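Local coordinates for protein Isomerase/lactonizing enzyme (Agrobacterium fabrum str. C58, PDB 2NQL) that belongs to the mandelate racemase and muconate lactonizing enzyme family of the enolase superfamily and binds a sodium ion, at residues Ile91-Asp94 against Ala100-Asp103. Sequence-based numbering, arbitrary orientation.
Sequences IGRD and AVYD
Arg93 reaches from the loop after helix 75-90 to helix 98-109 and lays its guanidinium group against the side chain of Val101. One face of that flat group receives the CG2 methyl, which sits 3.6 Å above the plane and is displaced toward the rim, with NH2 of Arg93 3.7 Å from CG2 of Val101. The arginine chain is bent at both chi2 (-73°) and chi3 (-66°), and these bends carry the guanidinium back over the methyl, CZ of Arg93 lying 3.8 Å from Val101 CG2. With chi1 of Val101 at 176°, its CG2 branch stands anti to the carbonyl carbon, beside the backbone N, and is the one that meets Arg93. The main chain of the loop adds a further touch, the carbonyl O of Asp94 lying 3.9 Å from Val101 CG2. Ala100 is a lesser neighbour: its carbonyl C is 4.1 Å from Arg93 NH2, approached obliquely. Val101 also touches Leu130 of helix 117-138. Between the two segments the contact is therefore one of van der Waals packing within the N-terminal domain, a methyl over a guanidinium face, while the charge of Arg93 is met beyond that methyl, NH1 forming a salt bridge with OD2 of Asp104 on the same helix.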
loop_
_atom_site.group_PDB
_atom_site.type_symbol
_atom_site.label_atom_id
_atom_site.label_comp_id
_atom_site.label_asym_id
_atom_site.label_seq_id
_atom_site.Cartn_x
_atom_site.Cartn_y
_atom_site.Cartn_z
ATOM N N ILE A 91 0.832 9.939 -20.962
ATOM C CA ILE A 91 1.097 10.792 -22.116
ATOM C C ILE A 91 1.166 9.949 -23.408
ATOM O O ILE A 91 1.843 8.904 -23.459
ATOM C CB ILE A 91 2.388 11.632 -21.895
ATOM C CG1 ILE A 91 2.138 12.763 -20.876
ATOM C CG2 ILE A 91 2.912 12.214 -23.216
ATOM C CD1 ILE A 91 3.406 13.264 -20.173
ATOM N N GLY A 92 0.417 10.369 -24.426
ATOM C CA GLY A 92 0.293 9.573 -25.658
ATOM C C GLY A 92 -0.877 8.609 -25.680
ATOM O O GLY A 92 -1.332 8.218 -26.755
ATOM N N ARG A 93 -1.407 8.240 -24.506
ATOM C CA ARG A 93 -2.632 7.442 -24.455
ATOM C C ARG A 93 -3.793 8.430 -24.634
ATOM O O ARG A 93 -3.583 9.638 -24.593
ATOM C CB ARG A 93 -2.798 6.716 -23.108
ATOM C CG ARG A 93 -1.685 5.710 -22.741
ATOM C CD ARG A 93 -1.781 4.459 -23.585
ATOM N NE ARG A 93 -2.971 3.623 -23.371
ATOM C CZ ARG A 93 -3.056 2.600 -22.519
ATOM N NH1 ARG A 93 -2.041 2.316 -21.722
ATOM N NH2 ARG A 93 -4.171 1.870 -22.432
ATOM N N ASP A 94 -5.000 7.911 -24.801
ATOM C CA ASP A 94 -6.161 8.789 -24.836
ATOM C C ASP A 94 -7.239 8.340 -23.857
ATOM O O ASP A 94 -7.050 7.375 -23.098
ATOM C CB ASP A 94 -6.694 8.920 -26.262
ATOM C CG ASP A 94 -7.273 7.618 -26.800
ATOM O OD1 ASP A 94 -7.920 6.850 -26.059
ATOM O OD2 ASP A 94 -7.086 7.370 -28.003
ATOM N N ALA A 100 -9.084 1.046 -19.018
ATOM C CA ALA A 100 -7.944 0.355 -19.623
ATOM C C ALA A 100 -6.607 1.009 -19.232
ATOM O O ALA A 100 -5.638 0.306 -18.921
ATOM C CB ALA A 100 -8.094 0.298 -21.159
ATOM N N VAL A 101 -6.555 2.341 -19.230
ATOM C CA VAL A 101 -5.345 3.050 -18.805
ATOM C C VAL A 101 -5.046 2.786 -17.319
ATOM O O VAL A 101 -3.897 2.443 -16.973
ATOM C CB VAL A 101 -5.385 4.564 -19.113
ATOM C CG1 VAL A 101 -4.127 5.297 -18.552
ATOM C CG2 VAL A 101 -5.497 4.816 -20.633
ATOM N N TYR A 102 -6.071 2.927 -16.466
ATOM C CA TYR A 102 -5.967 2.563 -15.050
ATOM C C TYR A 102 -5.382 1.155 -14.847
ATOM O O TYR A 102 -4.438 0.960 -14.059
ATOM C CB TYR A 102 -7.322 2.680 -14.305
ATOM C CG TYR A 102 -7.190 2.103 -12.921
ATOM C CD1 TYR A 102 -6.629 2.860 -11.872
ATOM C CD2 TYR A 102 -7.526 0.770 -12.671
ATOM C CE1 TYR A 102 -6.462 2.293 -10.589
ATOM C CE2 TYR A 102 -7.349 0.189 -11.410
ATOM C CZ TYR A 102 -6.816 0.943 -10.374
ATOM O OH TYR A 102 -6.661 0.339 -9.146
ATOM N N ASP A 103 -5.955 0.173 -15.541
ATOM C CA ASP A 103 -5.550 -1.222 -15.367
ATOM C C ASP A 103 -4.099 -1.419 -15.787
ATOM O O ASP A 103 -3.364 -2.141 -15.107
ATOM C CB ASP A 103 -6.463 -2.166 -16.165
ATOM C CG ASP A 103 -7.807 -2.402 -15.492
ATOM O OD1 ASP A 103 -7.930 -2.184 -14.265
ATOM O OD2 ASP A 103 -8.762 -2.833 -16.199
#